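Local coordinates for protein alpha-glucosidase ([Eubacterium] rectale, PDB 6PNR) that hydrolyses alpha-glycosidic linkages as a family 31 glycoside hydrolase and probably acts as a sulfoquinovosidase, releasing sulfoquinovose from sulfolipid-derived glycosides, at residues N240-G245 and R263-A268; G269-D274 and F519-E524; T495-N500 and G525-T530. All coordinates share one frame; numbering follows the deposited sequence.

Contact 1. Residues N240-G245 and R263-A268; sequences NGLIIG and RNIKVA
Two backbone hydrogen bonds at L242, one given and one taken, fasten the segments 240-245 and 263-268 together. The amide of L242 gives an almost straight bond to K266, with 2.9 Å from L242 N to K266 O and 178° at the hydrogen. On its carbonyl side, L242 O takes the amide of A268 at 2.8 Å from A268 N, a more bent bond; the same oxygen lies 3.5 Å from V267 CA in a CA-H...O contact. A water bridges the outer end, accepting from N240 ND2 and donating to A268 O.

L242 and V267 thus form a parallel bridge, and with the intervening helix 250-262 they make the first beta-alpha-beta unit of the family 31 TIM barrel. Parallel strands in such a barrel are joined by a crossover through a helix, and here V267 packs back onto that helix at L257, T260 and L261.

Around the bonds the fit is tight. G241 brings its CA close to K266 O, and a CB there would clash with that oxygen; at G241's backbone angles it would also press on the preceding carbonyl O, so a residue without a side chain fits here. The methyl of A268 sits 3.4 Å from G241 O, and I243 CD1 reaches it at 3.8 Å although the CB of I243 points away. L242 CD2 meets I265 CG2 at 4.0 Å; L544 and V548 of helix 538-568 also pack on L242. K266 lays its CB against N240 O, while its extended chain leads outward to a salt bridge with D549.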
loop_
_atom_site.group_PDB
_atom_site.type_symbol
_atom_site.label_atom_id
_atom_site.label_comp_id
_atom_site.label_asym_id
_atom_site.label_seq_id
_atom_site.Cartn_x
_atom_site.Cartn_y
_atom_site.Cartn_z
ATOM N N ASN A 240 -44.050 13.177 -6.734
ATOM C CA ASN A 240 -44.777 13.013 -7.992
ATOM C C ASN A 240 -44.166 11.956 -8.909
ATOM O O ASN A 240 -44.792 11.608 -9.912
ATOM C CB ASN A 240 -44.848 14.347 -8.753
ATOM C CG ASN A 240 -45.700 15.393 -8.044
ATOM O OD1 ASN A 240 -46.551 15.056 -7.232
ATOM N ND2 ASN A 240 -45.488 16.667 -8.376
ATOM N N GLY A 241 -42.972 11.446 -8.614
ATOM C CA GLY A 241 -42.366 10.498 -9.529
ATOM C C GLY A 241 -40.865 10.651 -9.711
ATOM O O GLY A 241 -40.139 11.069 -8.797
ATOM N N LEU A 242 -40.391 10.297 -10.900
ATOM C CA LEU A 242 -38.961 10.162 -11.145
ATOM C C LEU A 242 -38.331 11.513 -11.466
ATOM O O LEU A 242 -38.953 12.370 -12.099
ATOM C CB LEU A 242 -38.737 9.191 -12.309
ATOM C CG LEU A 242 -37.337 8.743 -12.710
ATOM C CD1 LEU A 242 -36.695 7.966 -11.580
ATOM C CD2 LEU A 242 -37.432 7.865 -13.996
ATOM N N ILE A 243 -37.091 11.694 -11.019
ATOM C CA ILE A 243 -36.232 12.791 -11.455
ATOM C C ILE A 243 -35.331 12.219 -12.541
ATOM O O ILE A 243 -34.442 11.415 -12.244
ATOM C CB ILE A 243 -35.392 13.358 -10.301
ATOM C CG1 ILE A 243 -36.275 13.764 -9.106
ATOM C CG2 ILE A 243 -34.531 14.532 -10.789
ATOM C CD1 ILE A 243 -37.166 14.928 -9.376
ATOM N N ILE A 244 -35.541 12.605 -13.803
ATOM C CA ILE A 244 -34.789 12.001 -14.903
ATOM C C ILE A 244 -33.542 12.829 -15.212
ATOM O O ILE A 244 -33.612 14.051 -15.400
ATOM C CB ILE A 244 -35.670 11.819 -16.155
ATOM C CG1 ILE A 244 -36.311 13.124 -16.601
ATOM C CG2 ILE A 244 -36.749 10.776 -15.882
ATOM C CD1 ILE A 244 -36.801 13.082 -18.045
ATOM N N GLY A 245 -32.394 12.159 -15.237
ATOM C CA GLY A 245 -31.143 12.821 -15.538
ATOM C C GLY A 245 -30.832 12.660 -17.010
ATOM O O GLY A 245 -30.485 11.563 -17.451
ATOM N N ARG A 263 -44.176 7.088 -22.406
ATOM C CA ARG A 263 -44.106 5.719 -21.923
ATOM C C ARG A 263 -44.771 5.549 -20.559
ATOM O O ARG A 263 -44.571 4.517 -19.913
ATOM C CB ARG A 263 -42.641 5.254 -21.867
ATOM C CG ARG A 263 -42.178 4.475 -23.109
ATOM C CD ARG A 263 -42.431 5.225 -24.407
ATOM N NE ARG A 263 -41.590 4.698 -25.487
ATOM C CZ ARG A 263 -41.330 5.347 -26.613
ATOM N NH1 ARG A 263 -41.850 6.558 -26.824
ATOM N NH2 ARG A 263 -40.547 4.793 -27.522
ATOM N N ASN A 264 -45.532 6.543 -20.104
ATOM C CA ASN A 264 -46.328 6.451 -18.872
ATOM C C ASN A 264 -45.464 6.322 -17.620
ATOM O O ASN A 264 -45.897 5.757 -16.609
ATOM C CB ASN A 264 -47.328 5.294 -18.942
ATOM C CG ASN A 264 -48.237 5.397 -20.140
ATOM O OD1 ASN A 264 -48.681 6.494 -20.508
ATOM N ND2 ASN A 264 -48.494 4.261 -20.785
ATOM N N ILE A 265 -44.240 6.829 -17.668
ATOM C CA ILE A 265 -43.421 6.975 -16.471
ATOM C C ILE A 265 -43.757 8.321 -15.847
ATOM O O ILE A 265 -43.671 9.360 -16.512
ATOM C CB ILE A 265 -41.925 6.874 -16.805
ATOM C CG1 ILE A 265 -41.596 5.514 -17.435
ATOM C CG2 ILE A 265 -41.091 7.122 -15.554
ATOM C CD1 ILE A 265 -40.265 5.512 -18.180
ATOM N N LYS A 266 -44.151 8.308 -14.572
ATOM C CA LYS A 266 -44.437 9.550 -13.866
ATOM C C LYS A 266 -43.154 10.319 -13.595
ATOM O O LYS A 266 -42.179 9.758 -13.077
ATOM C CB LYS A 266 -45.160 9.258 -12.551
ATOM C CG LYS A 266 -46.594 8.800 -12.730
ATOM C CD LYS A 266 -47.071 8.071 -11.480
ATOM C CE LYS A 266 -48.584 7.938 -11.471
ATOM N NZ LYS A 266 -49.082 7.422 -10.164
ATOM N N VAL A 267 -43.155 11.610 -13.915
ATOM C CA VAL A 267 -41.953 12.435 -13.805
ATOM C C VAL A 267 -42.229 13.554 -12.812
ATOM O O VAL A 267 -43.180 14.321 -12.989
ATOM C CB VAL A 267 -41.524 12.997 -15.169
ATOM C CG1 VAL A 267 -40.322 13.921 -15.028
ATOM C CG2 VAL A 267 -41.210 11.841 -16.133
ATOM N N ALA A 268 -41.404 13.632 -11.760
ATOM C CA ALA A 268 -41.436 14.759 -10.834
ATOM C C ALA A 268 -40.620 15.930 -11.361
ATOM O O ALA A 268 -41.000 17.091 -11.169
ATOM C CB ALA A 268 -40.904 14.331 -9.458
HETATM O O HOH W 1 -43.360 17.800 -10.080
#

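Contact 2. Residues G269-D274 and F519-E524. With 9VH ([(3~{S},4~{R},5~{R})-4,5-bis(oxidanyl)piperidin-3-yl]methanesulfonic acid), chain C.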
loop_
_atom_site.group_PDB
_atom_site.type_symbol
_atom_site.label_atom_id
_atom_site.label_comp_id
_atom_site.label_asym_id
_atom_site.label_seq_id
_atom_site.Cartn_x
_atom_site.Cartn_y
_atom_site.Cartn_z
ATOM N N GLY A 269 -39.498 15.651 -12.028
ATOM C CA GLY A 269 -38.628 16.710 -12.495
ATOM C C GLY A 269 -37.639 16.203 -13.521
ATOM O O GLY A 269 -37.342 15.005 -13.598
ATOM N N ILE A 270 -37.133 17.140 -14.318
ATOM C CA ILE A 270 -36.058 16.870 -15.273
ATOM C C ILE A 270 -34.791 17.512 -14.725
ATOM O O ILE A 270 -34.772 18.712 -14.423
ATOM C CB ILE A 270 -36.412 17.386 -16.681
ATOM C CG1 ILE A 270 -35.293 17.068 -17.672
ATOM C CG2 ILE A 270 -36.716 18.893 -16.667
ATOM C CD1 ILE A 270 -35.562 17.583 -19.079
ATOM N N TRP A 271 -33.745 16.706 -14.544
ATOM C CA TRP A 271 -32.473 17.163 -13.998
ATOM C C TRP A 271 -31.475 17.205 -15.149
ATOM O O TRP A 271 -31.043 16.152 -15.632
ATOM C CB TRP A 271 -31.987 16.236 -12.873
ATOM C CG TRP A 271 -30.582 16.509 -12.469
ATOM C CD1 TRP A 271 -30.061 17.704 -12.055
ATOM C CD2 TRP A 271 -29.505 15.571 -12.448
ATOM N NE1 TRP A 271 -28.719 17.561 -11.776
ATOM C CE2 TRP A 271 -28.355 16.261 -12.015
ATOM C CE3 TRP A 271 -29.401 14.209 -12.764
ATOM C CZ2 TRP A 271 -27.112 15.641 -11.894
ATOM C CZ3 TRP A 271 -28.159 13.595 -12.641
ATOM C CH2 TRP A 271 -27.037 14.310 -12.216
ATOM N N CYS A 272 -31.138 18.416 -15.616
ATOM C CA CYS A 272 -30.172 18.601 -16.701
ATOM C C CYS A 272 -28.900 19.174 -16.105
ATOM O O CYS A 272 -28.779 20.391 -15.942
ATOM C CB CYS A 272 -30.707 19.521 -17.794
ATOM S SG CYS A 272 -32.165 18.901 -18.613
ATOM N N GLN A 273 -27.932 18.303 -15.808
ATOM C CA GLN A 273 -26.700 18.809 -15.213
ATOM C C GLN A 273 -25.913 19.686 -16.174
ATOM O O GLN A 273 -25.105 20.503 -15.719
ATOM C CB GLN A 273 -25.818 17.655 -14.720
ATOM C CG GLN A 273 -25.282 16.732 -15.808
ATOM C CD GLN A 273 -24.146 15.840 -15.288
ATOM O OE1 GLN A 273 -23.918 15.746 -14.077
ATOM N NE2 GLN A 273 -23.439 15.189 -16.197
ATOM N N ASP A 274 -26.125 19.542 -17.486
ATOM C CA ASP A 274 -25.459 20.392 -18.470
ATOM C C ASP A 274 -26.267 21.653 -18.784
ATOM O O ASP A 274 -26.059 22.269 -19.837
ATOM C CB ASP A 274 -25.163 19.607 -19.759
ATOM C CG ASP A 274 -26.422 19.237 -20.538
ATOM O OD1 ASP A 274 -27.534 19.364 -19.984
ATOM O OD2 ASP A 274 -26.306 18.815 -21.715
ATOM N N PHE A 519 -36.100 9.554 -2.736
ATOM C CA PHE A 519 -35.855 10.420 -3.894
ATOM C C PHE A 519 -35.281 9.575 -5.032
ATOM O O PHE A 519 -34.158 9.076 -4.910
ATOM C CB PHE A 519 -34.889 11.527 -3.466
ATOM C CG PHE A 519 -34.721 12.674 -4.441
ATOM C CD1 PHE A 519 -35.625 13.729 -4.476
ATOM C CD2 PHE A 519 -33.579 12.752 -5.242
ATOM C CE1 PHE A 519 -35.430 14.811 -5.337
ATOM C CE2 PHE A 519 -33.380 13.824 -6.106
ATOM C CZ PHE A 519 -34.306 14.860 -6.146
ATOM N N MET A 520 -36.045 9.407 -6.121
ATOM C CA MET A 520 -35.657 8.582 -7.271
ATOM C C MET A 520 -35.063 9.452 -8.381
ATOM O O MET A 520 -35.781 10.259 -8.988
ATOM C CB MET A 520 -36.855 7.811 -7.834
ATOM C CG MET A 520 -37.360 6.672 -6.969
ATOM S SD MET A 520 -38.569 5.641 -7.829
ATOM C CE MET A 520 -37.501 4.589 -8.854
ATOM N N ARG A 521 -33.771 9.254 -8.683
ATOM C CA ARG A 521 -33.084 10.054 -9.692
ATOM C C ARG A 521 -32.160 9.187 -10.546
ATOM O O ARG A 521 -31.383 8.390 -10.011
ATOM C CB ARG A 521 -32.283 11.190 -9.031
ATOM C CG ARG A 521 -31.566 12.108 -10.022
ATOM C CD ARG A 521 -30.752 13.193 -9.282
ATOM N NE ARG A 521 -29.859 12.629 -8.259
ATOM C CZ ARG A 521 -28.728 11.987 -8.535
ATOM N NH1 ARG A 521 -28.360 11.821 -9.802
ATOM N NH2 ARG A 521 -27.960 11.512 -7.554
ATOM N N THR A 522 -32.239 9.345 -11.875
ATOM C CA THR A 522 -31.353 8.632 -12.787
ATOM C C THR A 522 -30.161 9.523 -13.140
ATOM O O THR A 522 -30.085 10.696 -12.766
ATOM C CB THR A 522 -32.090 8.181 -14.066
ATOM O OG1 THR A 522 -32.417 9.322 -14.871
ATOM C CG2 THR A 522 -33.356 7.395 -13.742
ATOM N N HIS A 523 -29.211 8.961 -13.881
ATOM C CA HIS A 523 -28.010 9.707 -14.240
ATOM C C HIS A 523 -27.442 9.073 -15.496
ATOM O O HIS A 523 -27.321 7.847 -15.558
ATOM C CB HIS A 523 -26.990 9.664 -13.085
ATOM C CG HIS A 523 -25.904 10.695 -13.166
ATOM N ND1 HIS A 523 -25.407 11.172 -14.361
ATOM C CD2 HIS A 523 -25.195 11.315 -12.187
ATOM C CE1 HIS A 523 -24.452 12.056 -14.117
ATOM N NE2 HIS A 523 -24.303 12.161 -12.806
ATOM N N GLU A 524 -27.106 9.890 -16.495
ATOM C CA GLU A 524 -26.507 9.311 -17.697
ATOM C C GLU A 524 -25.100 8.767 -17.437
ATOM O O GLU A 524 -24.632 7.903 -18.192
ATOM C CB GLU A 524 -26.498 10.342 -18.843
ATOM C CG GLU A 524 -27.887 10.570 -19.448
ATOM C CD GLU A 524 -27.893 11.493 -20.659
ATOM O OE1 GLU A 524 -26.854 12.116 -20.938
ATOM O OE2 GLU A 524 -28.950 11.588 -21.336
HETATM O O1 9VH C . -18.343 15.725 -14.960
HETATM S S1 9VH C . -18.550 16.812 -14.019
HETATM O O2 9VH C . -17.497 16.827 -13.034
HETATM O O3 9VH C . -18.752 18.066 -14.704
HETATM C C1 9VH C . -20.067 16.411 -13.197
HETATM C C2 9VH C . -20.010 15.140 -12.338
HETATM C C3 9VH C . -19.229 15.460 -11.073
HETATM N N1 9VH C . -19.296 14.493 -9.978
HETATM C C4 9VH C . -20.671 14.116 -9.652
HETATM C C5 9VH C . -21.377 13.592 -10.892
HETATM O O4 9VH C . -22.707 13.231 -10.526
HETATM C C6 9VH C . -21.415 14.667 -11.969
HETATM O O5 9VH C . -22.088 14.187 -13.129
#
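The indole of W271 has R521 CD over one face and Q273 N over the other, both offset toward the rim, while H523 CG and T522 O lie at its edge. W271 lies on a parallel strand of the TIM barrel and R521 belongs to the short strand 521-522, so the indole reaches across between two barrel strands beside the inhibitor pocket. R521 supplies CD above the ring and then turns at chi3 (52°), which brings its guanidinium over the six-membered ring. This is a cation-pi contact, with R521 CZ 4.8 Å from the centroid, but the two planes are steeply inclined, and NH1 approaches W271 CZ3 at 3.4 Å. The charge has a second partner in D490, which forms a salt bridge with R521 NH2.

Toward the pocket the roles reverse: the edge of W271 is directed at the face of H523. The pair is T-shaped, its planes at 89°, and W271 CH2 lies 3.5 Å from H523 CD2. W271 NE1 is held by G317 O, and the ring edge backs the imidazole, a second-shell position. H523 and Q273 are first-shell: they hold the aza-sugar inhibitor, which is also hydrogen-bonded to R286 NH2 and W289 NE1. The carboxamide of Q273 is turned nearly perpendicular to the imidazole, and its NE2 is fixed by Q247. Q273 OE1 accepts a short bond of 2.6 Å from the inhibitor hydroxyl O5. The same hydroxyl oxygen receives H523 NE2 at 3.0 Å, and H523 NE2 is also hydrogen-bonded to inhibitor O4, at the edge of the imidazole, at 3.0 Å.

Contact 3. Residues T495-N500 and G525-T530. With SO4 (sulfate ion), chain E.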
loop_
_atom_site.group_PDB
_atom_site.type_symbol
_atom_site.label_atom_id
_atom_site.label_comp_id
_atom_site.label_asym_id
_atom_site.label_seq_id
_atom_site.Cartn_x
_atom_site.Cartn_y
_atom_site.Cartn_z
ATOM N N THR A 495 -19.828 5.769 -12.607
ATOM C CA THR A 495 -18.478 5.739 -13.183
ATOM C C THR A 495 -18.308 4.568 -14.148
ATOM O O THR A 495 -18.378 3.404 -13.740
ATOM C CB THR A 495 -17.417 5.642 -12.087
ATOM O OG1 THR A 495 -17.678 6.610 -11.058
ATOM C CG2 THR A 495 -15.999 5.882 -12.694
ATOM N N SER A 496 -18.057 4.873 -15.416
ATOM C CA SER A 496 -17.717 3.868 -16.416
ATOM C C SER A 496 -16.291 4.126 -16.878
ATOM O O SER A 496 -16.005 5.183 -17.453
ATOM C CB SER A 496 -18.687 3.890 -17.598
ATOM O OG SER A 496 -18.259 2.996 -18.633
ATOM N N LEU A 497 -15.406 3.170 -16.598
ATOM C CA LEU A 497 -14.006 3.198 -16.990
ATOM C C LEU A 497 -13.520 1.763 -17.168
ATOM O O LEU A 497 -14.099 0.828 -16.617
ATOM C CB LEU A 497 -13.139 3.899 -15.932
ATOM C CG LEU A 497 -13.369 5.365 -15.580
ATOM C CD1 LEU A 497 -12.484 5.758 -14.399
ATOM C CD2 LEU A 497 -13.073 6.242 -16.767
ATOM N N PHE A 498 -12.444 1.596 -17.939
ATOM C CA PHE A 498 -11.661 0.351 -17.969
ATOM C C PHE A 498 -12.528 -0.880 -18.261
ATOM O O PHE A 498 -12.475 -1.888 -17.550
ATOM C CB PHE A 498 -10.894 0.185 -16.651
ATOM C CG PHE A 498 -10.042 1.383 -16.290
ATOM C CD1 PHE A 498 -9.128 1.899 -17.195
ATOM C CD2 PHE A 498 -10.172 1.995 -15.057
ATOM C CE1 PHE A 498 -8.345 2.994 -16.880
ATOM C CE2 PHE A 498 -9.398 3.106 -14.733
ATOM C CZ PHE A 498 -8.483 3.606 -15.644
ATOM N N ASP A 499 -13.364 -0.777 -19.296
ATOM C CA ASP A 499 -14.241 -1.851 -19.770
ATOM C C ASP A 499 -15.412 -2.139 -18.839
ATOM O O ASP A 499 -16.041 -3.202 -18.934
ATOM C CB ASP A 499 -13.463 -3.148 -20.019
ATOM C CG ASP A 499 -12.316 -2.950 -20.993
ATOM O OD1 ASP A 499 -12.546 -2.293 -22.035
ATOM O OD2 ASP A 499 -11.194 -3.423 -20.695
ATOM N N ASN A 500 -15.746 -1.223 -17.952
ATOM C CA ASN A 500 -16.885 -1.405 -17.057
ATOM C C ASN A 500 -18.012 -0.488 -17.520
ATOM O O ASN A 500 -17.924 0.731 -17.356
ATOM C CB ASN A 500 -16.462 -1.101 -15.624
ATOM C CG ASN A 500 -17.494 -1.519 -14.604
ATOM O OD1 ASN A 500 -18.233 -2.479 -14.811
ATOM N ND2 ASN A 500 -17.536 -0.804 -13.478
ATOM N N GLY A 525 -24.426 9.218 -16.369
ATOM C CA GLY A 525 -23.067 8.779 -16.113
ATOM C C GLY A 525 -22.049 9.563 -16.928
ATOM O O GLY A 525 -22.379 10.472 -17.683
ATOM N N ASN A 526 -20.768 9.202 -16.754
ATOM C CA ASN A 526 -19.687 9.961 -17.384
ATOM C C ASN A 526 -19.502 9.640 -18.861
ATOM O O ASN A 526 -18.831 10.404 -19.564
ATOM C CB ASN A 526 -18.356 9.718 -16.663
ATOM C CG ASN A 526 -17.901 8.268 -16.746
ATOM O OD1 ASN A 526 -18.676 7.356 -16.474
ATOM N ND2 ASN A 526 -16.639 8.050 -17.150
ATOM N N ARG A 527 -20.063 8.536 -19.355
ATOM C CA ARG A 527 -19.882 8.122 -20.752
ATOM C C ARG A 527 -21.220 7.644 -21.295
ATOM O O ARG A 527 -21.418 6.453 -21.568
ATOM C CB ARG A 527 -18.792 7.054 -20.857
ATOM C CG ARG A 527 -17.422 7.615 -20.516
ATOM C CD ARG A 527 -16.332 6.563 -20.561
ATOM N NE ARG A 527 -15.022 7.174 -20.388
ATOM C CZ ARG A 527 -13.876 6.503 -20.388
ATOM N NH1 ARG A 527 -13.881 5.182 -20.548
ATOM N NH2 ARG A 527 -12.729 7.157 -20.237
ATOM N N PRO A 528 -22.182 8.565 -21.449
ATOM C CA PRO A 528 -23.553 8.157 -21.800
ATOM C C PRO A 528 -23.654 7.378 -23.095
ATOM O O PRO A 528 -24.542 6.521 -23.213
ATOM C CB PRO A 528 -24.300 9.495 -21.911
ATOM C CG PRO A 528 -23.491 10.443 -21.071
ATOM C CD PRO A 528 -22.064 10.021 -21.277
ATOM N N ASP A 529 -22.790 7.671 -24.079
ATOM C CA ASP A 529 -22.930 7.067 -25.408
ATOM C C ASP A 529 -22.628 5.577 -25.418
ATOM O O ASP A 529 -23.085 4.877 -26.330
ATOM C CB ASP A 529 -22.010 7.748 -26.431
ATOM C CG ASP A 529 -22.257 9.247 -26.552
ATOM O OD1 ASP A 529 -23.342 9.734 -26.151
ATOM O OD2 ASP A 529 -21.356 9.938 -27.064
ATOM N N THR A 530 -21.843 5.082 -24.455
ATOM C CA THR A 530 -21.467 3.675 -24.400
ATOM C C THR A 530 -21.955 2.980 -23.131
ATOM O O THR A 530 -21.415 1.937 -22.766
ATOM C CB THR A 530 -19.950 3.518 -24.524
ATOM O OG1 THR A 530 -19.298 4.358 -23.563
ATOM C CG2 THR A 530 -19.482 3.887 -25.937
HETATM S S SO4 E . -10.904 3.056 -21.020
HETATM O O1 SO4 E . -11.407 3.628 -19.771
HETATM O O2 SO4 E . -9.470 3.330 -21.102
HETATM O O3 SO4 E . -11.160 1.615 -21.010
HETATM O O4 SO4 E . -11.594 3.635 -22.168
HETATM O O HOH W 2 -16.116 3.174 -20.383
#
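T495 CA lies 6.1 Å from N526 CA, and S496 faces R527, just ahead of a type I' beta turn from L497 to N500 that is closed by N500 N to L497 O. Both segments are loops of the family 31 barrel domain, and N526 bridges them, its carboxamide gripping the backbone N and O of S496. Its OD1 accepts S496 N at 2.8 Å, and its ND2 donates to S496 O at 3.0 Å, with that oxygen lying in the amide plane. N526 ND2 also bonds to F283 O. The chi1 of 63°, with CG between backbone N and carbonyl carbon, turns the amide toward S496 in this two-point clasp.

R527 extends past S496 O, its CD 3.4 Å from that oxygen. L497 CD2 rests over a face of the guanidinium, 3.6 Å from R527 NH2, which itself bonds to S282 O, and R527 NE bonds to F283 O. S496 OG donates to N500 O at 2.6 Å, and accepts a hydrogen bond from a water that in turn accepts from R527 NH1. A sulfate, probably from the crystallisation liquor, lies at the guanidinium edge: its O1 receives both R527 NH1 at 3.0 Å and F498 N at 2.9 Å.

In the fold
Contacts 1, 2 and 3 all lie within the family 31 TIM-barrel range. Contact 1 closes first along the chain; contacts 2 and 3 then interleave, as the segments run 269-274, 495-500, 519-524 and 525-530. Contacts 1 and 2 share strand 267-271 and touch directly, their centres about 10 Å apart, with 242-245 lying next to that strand in the parallel sheet and also bonded to M520. Contact 3 has its centre about 17 Å from that of contact 2 and 24 Å from that of contact 1; its loop 525-530 follows 519-524 directly in sequence. The series therefore leads from barrel wall to inhibitor pocket to the loops beside it.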